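Local coordinates for structure-specific endonuclease subunit SLX1 (Candida glabrata, PDB 4XLG), which probably acts as the catalytic subunit of a structure-specific endonuclease that makes single-strand cuts in duplex DNA near junctions with single-stranded DNA, at residues P8-C13 / S195-E200; P31-R36 / E188-L193; S116-E121 / M126-H131; L205-E210 / R243-T248; S251-A256 / C289-Y294. The protein carries 1 engineered substitution. All blocks are in the same frame, centred on the assembly; numbering follows the deposited sequence.

Contact 1 (P8-C13 / S195-E200)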
# COMPACT_ATOMS: atom_id res chain seq x y z
N PRO B 8 5.53 0.89 -6.16
CA PRO B 8 5.11 2.05 -6.98
C PRO B 8 5.31 3.35 -6.28
O PRO B 8 5.13 3.46 -5.05
CB PRO B 8 3.57 1.86 -7.17
CG PRO B 8 3.42 0.31 -7.08
CD PRO B 8 4.46 -0.12 -5.99
N ASP B 9 5.71 4.36 -7.06
CA ASP B 9 5.74 5.72 -6.53
C ASP B 9 4.37 6.11 -6.01
O ASP B 9 4.26 6.79 -5.01
CB ASP B 9 6.20 6.72 -7.63
CG ASP B 9 7.58 6.37 -8.17
OD1 ASP B 9 8.42 5.75 -7.44
OD2 ASP B 9 7.85 6.65 -9.34
N PHE B 10 3.34 5.77 -6.77
CA PHE B 10 1.97 6.00 -6.36
C PHE B 10 1.09 4.93 -6.93
O PHE B 10 1.17 4.64 -8.12
CB PHE B 10 1.47 7.39 -6.86
CG PHE B 10 0.08 7.75 -6.30
CD1 PHE B 10 -1.10 7.29 -6.91
CD2 PHE B 10 0.01 8.46 -5.12
CE1 PHE B 10 -2.39 7.58 -6.33
CE2 PHE B 10 -1.28 8.80 -4.54
CZ PHE B 10 -2.46 8.36 -5.16
N TYR B 11 0.25 4.30 -6.10
CA TYR B 11 -0.74 3.41 -6.70
C TYR B 11 -1.91 3.50 -5.73
O TYR B 11 -1.73 3.28 -4.51
CB TYR B 11 -0.22 1.94 -6.84
CG TYR B 11 -0.75 1.31 -8.13
CD1 TYR B 11 -2.15 0.97 -8.26
CD2 TYR B 11 0.08 1.15 -9.22
CE1 TYR B 11 -2.64 0.45 -9.48
CE2 TYR B 11 -0.39 0.62 -10.42
CZ TYR B 11 -1.75 0.31 -10.53
OH TYR B 11 -2.19 -0.20 -11.73
N GLY B 12 -3.11 3.81 -6.24
CA GLY B 12 -4.19 4.07 -5.31
C GLY B 12 -5.47 3.43 -5.83
O GLY B 12 -5.65 3.22 -7.03
N CYS B 13 -6.34 3.10 -4.88
CA CYS B 13 -7.71 2.62 -5.17
C CYS B 13 -8.67 3.74 -4.82
O CYS B 13 -8.72 4.15 -3.67
CB CYS B 13 -8.09 1.41 -4.33
SG CYS B 13 -7.25 -0.11 -4.74
N SER B 195 0.77 15.24 -7.12
CA SER B 195 2.06 15.84 -7.57
C SER B 195 2.91 16.05 -6.33
O SER B 195 4.17 15.94 -6.36
CB SER B 195 1.83 17.16 -8.35
OG SER B 195 1.24 16.87 -9.61
N THR B 196 2.24 16.37 -5.24
CA THR B 196 3.01 16.58 -4.00
C THR B 196 3.62 15.28 -3.49
O THR B 196 4.75 15.27 -3.00
CB THR B 196 2.13 17.21 -2.90
OG1 THR B 196 1.81 18.59 -3.26
CG2 THR B 196 2.91 17.29 -1.59
N THR B 197 2.84 14.19 -3.56
CA THR B 197 3.32 12.87 -3.10
C THR B 197 4.57 12.49 -3.90
O THR B 197 5.58 12.07 -3.33
CB THR B 197 2.22 11.79 -3.24
OG1 THR B 197 1.16 12.18 -2.37
CG2 THR B 197 2.74 10.41 -2.77
N LEU B 198 4.50 12.66 -5.22
CA LEU B 198 5.67 12.33 -6.06
C LEU B 198 6.86 13.26 -5.72
O LEU B 198 8.03 12.81 -5.69
CB LEU B 198 5.33 12.42 -7.55
CG LEU B 198 4.27 11.41 -8.11
CD1 LEU B 198 4.13 11.61 -9.64
CD2 LEU B 198 4.67 9.94 -7.79
N ALA B 199 6.60 14.55 -5.51
CA ALA B 199 7.69 15.47 -5.22
C ALA B 199 8.35 15.15 -3.88
O ALA B 199 9.58 15.29 -3.71
CB ALA B 199 7.15 16.91 -5.22
N GLU B 200 7.54 14.74 -2.91
CA GLU B 200 8.07 14.39 -1.60
C GLU B 200 8.95 13.14 -1.66
O GLU B 200 9.99 13.10 -1.02
CB GLU B 200 6.96 14.17 -0.58
CG GLU B 200 6.27 15.48 -0.19
CD GLU B 200 5.04 15.31 0.72
OE1 GLU B 200 4.40 14.22 0.71
OE2 GLU B 200 4.72 16.29 1.44
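D9 and F10 meet T197 and L198 where the start of the GIY-YIG nuclease domain rests on the long helix 176-213. Strand 12-18 of the domain's sheet begins just after this loop.

The aliphatic contacts come from one leucine branch. L198 CD2 lies 3.6 Å from D9 CB. The same methyl is 4.2 Å from F10 CB, so it spans two neighbouring residues.

The aromatic contact is made at a ring edge. CG of F10 is anti to the backbone N (chi1 -173°), and this carries the ring away from the backbone so that its CD2 edge comes near T197. The two side chains cross at about a right angle. Two other aromatic rings adjoin it: Y194 edge-to-face, and Y67 with the planes at about 20°.

Polar groups bond to other partners. D9 OD1 is hydrogen-bonded to the hydroxyl of Y293 and to Q6 NE2, while D9 O accepts from K201 NZ. These bonds tie the loop to the C-terminal helix 288-299 as well as to helix 176-213. T197 OG1 bonds to L193 O one turn back in its own helix, and T197 CG2 faces F10 CD2 at 4.1 Å, near the ring plane.

Contact 2 (P31-R36 / E188-L193); sequences PNPVRR and ELVQNL
V34 lies crosswise against Q191, the two side chains meeting at about a right angle. Both branches of the valine are in use. V34 CG2 presses on the helix backbone, 3.5 Å from Q191 CA. V34 CG1 lies against the amide, 3.5 Å from Q191 NE2. This second approach is packing against a methyl, not a polar bond.

The glutamine is shaped for this. Its CG is anti to the backbone N, and the chain then bends at CB-CG (chi2 74°), so the amide stays beside V34. Q191 OE1 is hydrogen-bonded to S195 OG, one turn further along helix 176-213. That bond should limit rotation of the amide.

P33 and V190 meet at a slant. V190 CG1 is the shared methyl. It lies 3.8 Å from P33 CB and 3.9 Å from V34 CG2, at the junction of the two residues. This part is buried. I65 and F10 also touch P33, and M62 touches V190.

N32 caps the first turn of helix 33-41, the turn that carries P33 and V34. Its OD1 accepts from R35 N at 3.0 Å in a nearly straight bond (174° at the hydrogen). The donor sits well above the carbonyl plane. V34 N adds a weak bond to the same oxygen.

The arrangement is an asparagine N-cap with a proline at the first helical position, here starting a helix of the GIY-YIG domain that packs on helix 176-213.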
# COMPACT_ATOMS: atom_id res chain seq x y z
N PRO B 31 -2.11 4.13 -11.11
CA PRO B 31 -0.85 4.79 -10.70
C PRO B 31 -0.90 6.32 -10.92
O PRO B 31 0.06 6.99 -10.53
CB PRO B 31 0.20 4.15 -11.64
CG PRO B 31 -0.56 3.93 -12.92
CD PRO B 31 -2.00 3.46 -12.43
N ASN B 32 -1.94 6.85 -11.58
CA ASN B 32 -2.02 8.27 -11.87
C ASN B 32 -3.50 8.66 -11.83
O ASN B 32 -4.20 8.55 -12.83
CB ASN B 32 -1.41 8.63 -13.24
CG ASN B 32 -1.45 10.12 -13.53
OD1 ASN B 32 -2.24 10.87 -12.94
ND2 ASN B 32 -0.62 10.55 -14.46
N PRO B 33 -3.93 9.15 -10.68
CA PRO B 33 -5.37 9.44 -10.49
C PRO B 33 -5.81 10.68 -11.27
O PRO B 33 -7.03 10.79 -11.54
CB PRO B 33 -5.49 9.65 -8.96
CG PRO B 33 -4.09 10.24 -8.57
CD PRO B 33 -3.12 9.42 -9.48
N VAL B 34 -4.88 11.60 -11.61
CA VAL B 34 -5.28 12.78 -12.36
C VAL B 34 -5.65 12.38 -13.81
O VAL B 34 -6.75 12.70 -14.32
CB VAL B 34 -4.13 13.86 -12.39
CG1 VAL B 34 -4.64 15.06 -13.20
CG2 VAL B 34 -3.79 14.25 -10.90
N ARG B 35 -4.72 11.64 -14.45
CA ARG B 35 -4.95 11.17 -15.80
C ARG B 35 -6.21 10.26 -15.83
O ARG B 35 -7.07 10.35 -16.74
CB ARG B 35 -3.73 10.38 -16.27
CG ARG B 35 -3.87 9.90 -17.71
CD ARG B 35 -2.49 9.36 -18.18
NE ARG B 35 -2.69 9.10 -19.60
CZ ARG B 35 -3.17 7.94 -20.04
NH1 ARG B 35 -3.38 7.75 -21.34
NH2 ARG B 35 -3.39 6.96 -19.15
N ARG B 36 -6.31 9.42 -14.80
CA ARG B 36 -7.47 8.48 -14.75
C ARG B 36 -8.78 9.22 -14.63
O ARG B 36 -9.77 8.89 -15.29
CB ARG B 36 -7.32 7.53 -13.58
CG ARG B 36 -8.54 6.53 -13.41
CD ARG B 36 -8.76 5.67 -14.66
NE ARG B 36 -7.57 4.86 -14.94
CZ ARG B 36 -7.24 3.78 -14.24
NH1 ARG B 36 -6.09 3.16 -14.53
NH2 ARG B 36 -8.06 3.27 -13.32
N GLU B 188 -8.31 19.81 -9.08
CA GLU B 188 -7.16 20.55 -8.52
C GLU B 188 -6.73 19.82 -7.22
O GLU B 188 -5.54 19.68 -6.93
CB GLU B 188 -7.49 22.04 -8.24
CG GLU B 188 -6.21 22.73 -7.92
CD GLU B 188 -5.27 22.68 -9.15
OE1 GLU B 188 -4.07 22.28 -9.05
OE2 GLU B 188 -5.79 22.99 -10.25
N LEU B 189 -7.71 19.38 -6.40
CA LEU B 189 -7.37 18.66 -5.16
C LEU B 189 -6.62 17.35 -5.44
O LEU B 189 -5.69 16.97 -4.70
CB LEU B 189 -8.64 18.33 -4.33
CG LEU B 189 -9.39 19.59 -3.89
CD1 LEU B 189 -10.72 19.13 -3.15
CD2 LEU B 189 -8.60 20.45 -2.96
N VAL B 190 -7.07 16.63 -6.47
CA VAL B 190 -6.48 15.33 -6.82
C VAL B 190 -5.04 15.62 -7.35
O VAL B 190 -4.08 14.92 -6.97
CB VAL B 190 -7.31 14.57 -7.88
CG1 VAL B 190 -6.55 13.28 -8.38
CG2 VAL B 190 -8.69 14.13 -7.30
N GLN B 191 -4.93 16.62 -8.20
CA GLN B 191 -3.57 17.03 -8.71
C GLN B 191 -2.66 17.36 -7.56
O GLN B 191 -1.47 16.92 -7.52
CB GLN B 191 -3.72 18.24 -9.67
CG GLN B 191 -2.35 18.66 -10.28
CD GLN B 191 -1.91 17.64 -11.34
OE1 GLN B 191 -0.98 16.82 -11.12
NE2 GLN B 191 -2.50 17.75 -12.51
N ASN B 192 -3.15 18.17 -6.62
CA ASN B 192 -2.28 18.59 -5.53
C ASN B 192 -1.74 17.43 -4.72
O ASN B 192 -0.51 17.37 -4.47
CB ASN B 192 -3.01 19.57 -4.60
CG ASN B 192 -3.21 20.92 -5.25
OD1 ASN B 192 -2.63 21.21 -6.31
ND2 ASN B 192 -4.09 21.75 -4.65
N LEU B 193 -2.62 16.49 -4.35
CA LEU B 193 -2.20 15.33 -3.57
C LEU B 193 -1.18 14.49 -4.37
O LEU B 193 -0.13 14.12 -3.84
CB LEU B 193 -3.40 14.42 -3.19
CG LEU B 193 -2.96 13.10 -2.50
CD1 LEU B 193 -2.40 13.37 -1.08
CD2 LEU B 193 -4.08 12.09 -2.44

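Contact 3 (S116-E121 / M126-H131)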
# COMPACT_ATOMS: atom_id res chain seq x y z
N SER B 116 -13.24 -2.04 6.91
CA SER B 116 -13.14 -3.49 7.04
C SER B 116 -11.88 -4.04 6.40
O SER B 116 -11.23 -4.93 6.97
CB SER B 116 -14.36 -4.16 6.45
OG SER B 116 -15.48 -3.76 7.21
N LEU B 117 -11.54 -3.55 5.23
CA LEU B 117 -10.31 -4.02 4.56
C LEU B 117 -9.02 -3.52 5.25
O LEU B 117 -8.07 -4.27 5.35
CB LEU B 117 -10.31 -3.57 3.09
CG LEU B 117 -11.40 -4.29 2.25
CD1 LEU B 117 -11.46 -3.65 0.85
CD2 LEU B 117 -11.18 -5.79 2.16
N LEU B 118 -9.01 -2.28 5.72
CA LEU B 118 -7.85 -1.77 6.42
C LEU B 118 -7.62 -2.53 7.74
O LEU B 118 -6.50 -2.60 8.23
CB LEU B 118 -7.99 -0.27 6.68
CG LEU B 118 -8.06 0.63 5.47
CD1 LEU B 118 -8.37 2.07 5.89
CD2 LEU B 118 -6.72 0.57 4.65
N LYS B 119 -8.67 -3.12 8.30
CA LYS B 119 -8.49 -3.92 9.52
C LYS B 119 -8.03 -5.33 9.22
O LYS B 119 -7.68 -6.08 10.12
CB LYS B 119 -9.80 -3.99 10.34
CG LYS B 119 -10.20 -2.65 10.92
N ASN B 120 -8.04 -5.70 7.95
CA ASN B 120 -7.75 -7.11 7.63
C ASN B 120 -6.25 -7.39 7.72
O ASN B 120 -5.43 -6.53 7.31
CB ASN B 120 -8.27 -7.41 6.22
CG ASN B 120 -7.72 -8.70 5.67
OD1 ASN B 120 -6.66 -8.70 5.08
ND2 ASN B 120 -8.45 -9.80 5.85
N GLU B 121 -5.90 -8.60 8.17
CA GLU B 121 -4.51 -8.97 8.44
C GLU B 121 -3.58 -8.67 7.25
O GLU B 121 -2.46 -8.13 7.39
CB GLU B 121 -4.44 -10.49 8.81
CG GLU B 121 -5.20 -11.41 7.78
CD GLU B 121 -5.48 -12.83 8.28
OE1 GLU B 121 -5.13 -13.17 9.44
OE2 GLU B 121 -6.06 -13.61 7.48
N MET B 126 0.53 -3.14 5.12
CA MET B 126 0.90 -2.10 4.16
C MET B 126 0.86 -0.69 4.71
O MET B 126 1.37 0.22 4.02
CB MET B 126 -0.02 -2.21 2.91
CG MET B 126 0.01 -3.62 2.29
SD MET B 126 -1.33 -3.73 1.07
CE MET B 126 -1.35 -5.49 0.77
N ASP B 127 0.27 -0.50 5.91
CA ASP B 127 0.17 0.87 6.51
C ASP B 127 -0.33 1.88 5.48
O ASP B 127 0.31 2.94 5.23
CB ASP B 127 1.53 1.35 7.07
CG ASP B 127 1.98 0.55 8.29
OD1 ASP B 127 1.11 0.05 9.06
OD2 ASP B 127 3.20 0.38 8.45
N LEU B 128 -1.48 1.57 4.88
CA LEU B 128 -2.05 2.39 3.80
C LEU B 128 -2.48 3.76 4.29
O LEU B 128 -2.65 4.00 5.50
CB LEU B 128 -3.25 1.65 3.17
CG LEU B 128 -2.81 0.27 2.59
CD1 LEU B 128 -4.03 -0.54 2.27
CD2 LEU B 128 -1.94 0.53 1.28
N THR B 129 -2.69 4.65 3.33
CA THR B 129 -3.23 5.97 3.65
C THR B 129 -4.60 6.11 3.02
O THR B 129 -4.74 5.90 1.80
CB THR B 129 -2.29 7.10 3.14
OG1 THR B 129 -1.06 7.04 3.89
CG2 THR B 129 -2.94 8.53 3.30
N LEU B 130 -5.59 6.49 3.83
CA LEU B 130 -6.94 6.77 3.32
C LEU B 130 -7.06 8.32 3.22
O LEU B 130 -7.01 9.01 4.24
CB LEU B 130 -7.99 6.19 4.29
CG LEU B 130 -9.43 6.71 4.09
CD1 LEU B 130 -9.93 6.40 2.67
CD2 LEU B 130 -10.27 6.06 5.21
N HIS B 131 -7.25 8.83 2.01
CA HIS B 131 -7.28 10.28 1.81
C HIS B 131 -8.66 10.70 1.29
O HIS B 131 -9.11 10.13 0.26
CB HIS B 131 -6.25 10.72 0.76
CG HIS B 131 -6.27 12.21 0.54
ND1 HIS B 131 -5.60 13.09 1.37
CD2 HIS B 131 -6.97 12.98 -0.34
CE1 HIS B 131 -5.87 14.34 1.00
NE2 HIS B 131 -6.68 14.29 -0.05
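L118 packs on L128 and L130, and these three buried leucines make up the whole contact. The tight part is the meeting of L118 with L128. L118 CD2 lies 3.8 Å from L128 CD1 and 3.9 Å from L128 CB. One methyl thus rests on both the root and the end of the other leucine. Both side chains have CG beside the backbone N, with chi1 near -60°, and both are extended beyond it. They approach at a slant, methyl to methyl.

The looser part lies further along the chain, at L130 in the strand. L118 CD1 stands 4.4 Å from L130 CB and comes no closer to that residue. V66 of the neighbouring strand 60-67 touches both L128 and L130 and continues the apolar layer.

The outer side is different. K119 and E121 are partly exposed, and neither reaches the other segment. The lysine is not modelled beyond CG. E121 lies within reach of the other protein chain.

Between these sides N120 is buried and N-caps the short helix 121-124. Its OD1 accepts from Y122 N, and its ND2 bonds to Y90 O. D127, after that helix, has positive phi (47°), and the chain then runs through L128 into the strand.

Within strand 129-132, T129 points away from helix 107-118 and L130 points toward it. L128, just before the strand, also points toward the helix. The arrangement is that of a helix packed over one face of a mixed, mostly antiparallel sheet.

Contact 4 (L205-E210 / R243-T248). With ZN (zinc ion), chain D.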
# COMPACT_ATOMS: atom_id res chain seq x y z
N LEU B 205 14.23 10.56 -1.63
CA LEU B 205 15.20 9.69 -2.33
C LEU B 205 16.52 10.41 -2.47
O LEU B 205 17.57 9.84 -2.20
CB LEU B 205 14.69 9.28 -3.72
CG LEU B 205 13.64 8.18 -3.72
CD1 LEU B 205 12.72 8.29 -4.96
CD2 LEU B 205 14.37 6.81 -3.68
N LEU B 206 16.48 11.67 -2.90
CA LEU B 206 17.72 12.44 -3.09
C LEU B 206 18.50 12.55 -1.78
O LEU B 206 19.72 12.40 -1.74
CB LEU B 206 17.39 13.83 -3.63
CG LEU B 206 16.95 13.94 -5.09
CD1 LEU B 206 16.59 15.39 -5.49
CD2 LEU B 206 18.03 13.38 -6.01
N LEU B 207 17.80 12.83 -0.68
CA LEU B 207 18.48 12.93 0.63
C LEU B 207 19.10 11.61 1.10
O LEU B 207 20.24 11.62 1.61
CB LEU B 207 17.49 13.45 1.69
CG LEU B 207 17.08 14.92 1.59
CD1 LEU B 207 15.84 15.20 2.46
CD2 LEU B 207 18.26 15.81 2.01
N TYR B 208 18.39 10.49 0.94
CA TYR B 208 18.99 9.18 1.27
C TYR B 208 20.20 8.84 0.38
O TYR B 208 21.21 8.31 0.84
CB TYR B 208 17.95 8.06 1.13
CG TYR B 208 16.84 8.14 2.15
CD1 TYR B 208 17.02 8.77 3.39
CD2 TYR B 208 15.60 7.52 1.89
CE1 TYR B 208 15.96 8.82 4.33
CE2 TYR B 208 14.57 7.57 2.82
CZ TYR B 208 14.75 8.18 4.02
OH TYR B 208 13.66 8.19 4.89
N LYS B 209 20.06 9.11 -0.91
CA LYS B 209 21.14 8.85 -1.86
C LYS B 209 22.40 9.60 -1.45
O LYS B 209 23.52 9.07 -1.55
CB LYS B 209 20.71 9.23 -3.30
CG LYS B 209 21.87 9.10 -4.32
CD LYS B 209 21.44 9.45 -5.74
CE LYS B 209 22.63 9.37 -6.72
NZ LYS B 209 23.49 8.17 -6.41
N GLU B 210 22.22 10.85 -0.99
CA GLU B 210 23.37 11.61 -0.52
C GLU B 210 24.02 10.94 0.69
O GLU B 210 25.24 10.95 0.80
CB GLU B 210 22.97 13.05 -0.16
N ARG B 243 12.55 7.37 8.67
CA ARG B 243 11.66 8.23 7.90
C ARG B 243 11.93 9.70 8.18
O ARG B 243 11.61 10.55 7.36
CB ARG B 243 10.19 7.92 8.19
CG ARG B 243 9.71 8.35 9.56
CD ARG B 243 8.18 8.14 9.59
NE ARG B 243 7.56 8.35 10.90
CZ ARG B 243 7.05 9.52 11.30
NH1 ARG B 243 7.10 10.58 10.50
NH2 ARG B 243 6.49 9.61 12.50
N ASP B 244 12.51 10.01 9.34
CA ASP B 244 12.95 11.37 9.62
C ASP B 244 14.32 11.57 8.96
O ASP B 244 15.33 11.03 9.43
CB ASP B 244 13.01 11.60 11.14
CG ASP B 244 13.50 12.99 11.53
OD1 ASP B 244 13.99 13.75 10.67
OD2 ASP B 244 13.42 13.31 12.74
N THR B 245 14.37 12.34 7.87
CA THR B 245 15.60 12.49 7.08
C THR B 245 16.70 13.22 7.86
O THR B 245 17.86 13.26 7.42
CB THR B 245 15.35 13.25 5.75
OG1 THR B 245 14.84 14.56 6.03
CG2 THR B 245 14.38 12.49 4.82
N SER B 246 16.36 13.84 8.98
CA SER B 246 17.41 14.50 9.77
C SER B 246 17.88 13.56 10.89
O SER B 246 18.88 13.82 11.54
CB SER B 246 16.92 15.83 10.34
OG SER B 246 15.85 15.61 11.23
N CYS B 247 17.16 12.46 11.10
CA CYS B 247 17.66 11.41 12.00
C CYS B 247 18.78 10.68 11.28
O CYS B 247 18.73 10.49 10.06
CB CYS B 247 16.56 10.43 12.43
SG CYS B 247 17.15 9.02 13.44
N THR B 248 19.79 10.28 12.03
CA THR B 248 20.95 9.65 11.41
C THR B 248 20.87 8.12 11.31
O THR B 248 21.81 7.51 10.83
CB THR B 248 22.24 10.01 12.17
OG1 THR B 248 22.14 9.55 13.52
CG2 THR B 248 22.45 11.52 12.15
ZN ZN D . 15.01 7.89 13.67
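T245, Y208 and L207 carry most of this contact between helix 176-213 and a zinc-binding loop. T245 has the most surface buried. Its CG2 sits between the two helix residues, 3.9 Å from L207 CD1 and 4.0 Å from Y208 CE1. Its OG1 lies between the backbone N and the carbonyl carbon (chi1 60°), 3.8 Å from L207 CD1. The threonine crosses both partners at about a right angle.

Y208 reaches further into the loop. Its OH passes 3.6 Å from R243 CA and is hydrogen-bonded to C242 O, just before the segment. Its ring stacks on F241 and meets Y294 edge-to-face, and these aromatic neighbours probably restrict it. L207 is exposed and adds a single methyl, CD1, at the outer side.

The loop has its own supports. A type I turn runs from D244 to C247, closed by C247 N bonding to D244 O. D244 OD1 accepts from S246 N at 2.9 Å, which makes an Asx turn. The hydroxyl of S246 donates to the same oxygen at 2.7 Å, from the same face of the carboxylate plane. C247 N bonds to D244 OD1 only weakly.

At the end of the turn C247 SG binds zinc at 2.4 Å, with C242, C279 and C282 completing the site. K211 NZ, from the next helical turn, bonds to T245 O.

The chemistry suggests that zinc and the turn largely set the loop's shape. The helix adds apolar packing on T245 and, through Y208 and K211, hydrogen bonds to the loop's backbone carbonyls.

Contact 5 (S251-A256 / C289-Y294); sequences SHLACA and CDVIYY. With ZN (zinc ion), chain C.
L253 fills the contact from its side, with both methyls against helix 288-299. L253 CD2 is 3.7 Å from I292 CD1, and L253 CD1 is 3.8 Å from the same atom, I292 CD1. The isoleucine tip therefore touches both branches of the leucine. L253 CD1 also reaches V291 CG1 at 4.0 Å. L253 and I292 cross at about a right angle. L253 CG is anti to the backbone N (chi1 -174°), which extends the side chain from the start of its helix across to the other.

Further residues close round this group. A240 touches L253 and V291, and W288 and S295 touch L253. An aromatic side chain of the other protein chain also packs on L253, and an apolar one packs on I292.

Next comes the first turn of helix 253-260. H252 is the N-cap residue. Its carbonyl oxygen accepts from A256 N and from S251 OG, the latter at 3.0 Å and well above the carbonyl plane.

On the far side of this turn lies a zinc ion, bound by H252 ND1 at 2.2 Å and by C255 SG at 2.4 Å. C219 and C222 complete this site of three cysteines and one histidine. The arrangement is that of a RING-like zinc finger, in which metal ligands lie at the start of a short helix and probably hold it while L253 faces the apolar core.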
# COMPACT_ATOMS: atom_id res chain seq x y z
N SER B 251 20.97 1.61 8.22
CA SER B 251 21.46 0.24 8.40
C SER B 251 21.36 -0.54 7.07
O SER B 251 20.74 -0.07 6.10
CB SER B 251 20.63 -0.50 9.48
OG SER B 251 19.31 -0.71 8.98
N HIS B 252 21.95 -1.73 7.03
CA HIS B 252 21.58 -2.71 6.01
C HIS B 252 20.13 -3.08 6.22
O HIS B 252 19.72 -3.25 7.36
CB HIS B 252 22.50 -3.94 6.11
CG HIS B 252 23.92 -3.63 5.74
ND1 HIS B 252 24.96 -3.74 6.63
CD2 HIS B 252 24.45 -3.15 4.59
CE1 HIS B 252 26.08 -3.35 6.05
NE2 HIS B 252 25.80 -2.98 4.81
N LEU B 253 19.37 -3.25 5.13
CA LEU B 253 17.99 -3.72 5.26
C LEU B 253 17.93 -5.07 6.00
O LEU B 253 17.07 -5.27 6.89
CB LEU B 253 17.33 -3.87 3.89
CG LEU B 253 15.83 -4.23 3.93
CD1 LEU B 253 14.98 -3.17 4.68
CD2 LEU B 253 15.27 -4.46 2.50
N ALA B 254 18.81 -6.00 5.64
CA ALA B 254 18.83 -7.30 6.32
C ALA B 254 19.09 -7.15 7.80
O ALA B 254 18.50 -7.87 8.62
CB ALA B 254 19.87 -8.24 5.70
N CYS B 255 19.99 -6.24 8.16
CA CYS B 255 20.31 -6.03 9.57
C CYS B 255 19.12 -5.44 10.34
O CYS B 255 18.86 -5.83 11.48
CB CYS B 255 21.54 -5.14 9.69
SG CYS B 255 23.00 -6.04 9.06
N ALA B 256 18.43 -4.48 9.73
CA ALA B 256 17.27 -3.87 10.36
C ALA B 256 16.19 -4.94 10.52
O ALA B 256 15.58 -5.08 11.59
CB ALA B 256 16.77 -2.70 9.54
N CYS B 289 6.52 -0.65 4.75
CA CYS B 289 6.34 -0.45 3.29
C CYS B 289 7.13 0.76 2.72
O CYS B 289 7.70 0.69 1.61
CB CYS B 289 4.82 -0.28 2.99
SG CYS B 289 4.47 -0.26 1.19
N ASP B 290 7.18 1.85 3.47
CA ASP B 290 7.97 3.01 3.06
C ASP B 290 9.47 2.68 3.13
O ASP B 290 10.23 3.10 2.28
CB ASP B 290 7.69 4.23 3.94
CG ASP B 290 6.37 4.91 3.61
OD1 ASP B 290 5.76 4.62 2.55
OD2 ASP B 290 5.91 5.72 4.43
N VAL B 291 9.88 1.95 4.18
CA VAL B 291 11.28 1.53 4.28
C VAL B 291 11.68 0.73 3.03
O VAL B 291 12.74 0.98 2.42
CB VAL B 291 11.51 0.68 5.57
CG1 VAL B 291 12.95 0.15 5.60
CG2 VAL B 291 11.26 1.55 6.79
N ILE B 292 10.82 -0.20 2.63
CA ILE B 292 11.11 -1.00 1.44
C ILE B 292 11.07 -0.18 0.17
O ILE B 292 11.89 -0.39 -0.77
CB ILE B 292 10.08 -2.15 1.32
CG1 ILE B 292 10.20 -3.11 2.56
CG2 ILE B 292 10.34 -2.95 0.05
CD1 ILE B 292 11.67 -3.71 2.80
N TYR B 293 10.11 0.75 0.11
CA TYR B 293 10.02 1.62 -1.08
C TYR B 293 11.38 2.29 -1.35
O TYR B 293 11.93 2.18 -2.45
CB TYR B 293 8.95 2.71 -0.92
CG TYR B 293 9.04 3.75 -2.03
CD1 TYR B 293 8.50 3.49 -3.30
CD2 TYR B 293 9.73 4.96 -1.81
CE1 TYR B 293 8.65 4.43 -4.37
CE2 TYR B 293 9.88 5.91 -2.86
CZ TYR B 293 9.33 5.63 -4.13
OH TYR B 293 9.46 6.52 -5.11
N TYR B 294 11.94 2.93 -0.34
CA TYR B 294 13.17 3.64 -0.60
C TYR B 294 14.35 2.67 -0.79
O TYR B 294 15.25 2.92 -1.60
CB TYR B 294 13.47 4.61 0.55
CG TYR B 294 12.50 5.78 0.55
CD1 TYR B 294 12.58 6.77 -0.44
CD2 TYR B 294 11.49 5.87 1.50
CE1 TYR B 294 11.67 7.84 -0.48
CE2 TYR B 294 10.58 6.94 1.49
CZ TYR B 294 10.66 7.90 0.49
OH TYR B 294 9.79 8.98 0.47
ZN ZN C . 24.54 -4.20 8.75

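Overall arrangement
Contacts 1, 2 and 4 share helix 176-213. Contacts 1 and 2 touch, with centres about 9 Å apart. Along the helix contact 2 comes first, then contact 1, then contact 4, whose centre is about 26 Å from that of contact 2. Contacts 1 and 3 reach the same mixed sheet. Contacts 4 and 5 lie in the zinc-binding part, touch each other, and have centres about 13 Å apart. In sequence, contacts 2 and 3 fall within the span of contact 1, while contacts 4 and 5 follow it. The long helix thus joins the GIY-YIG and zinc-binding parts. Contact 5 also touches contacts 1 and 3 directly, linking the part with the mixed sheet to the zinc-binding part.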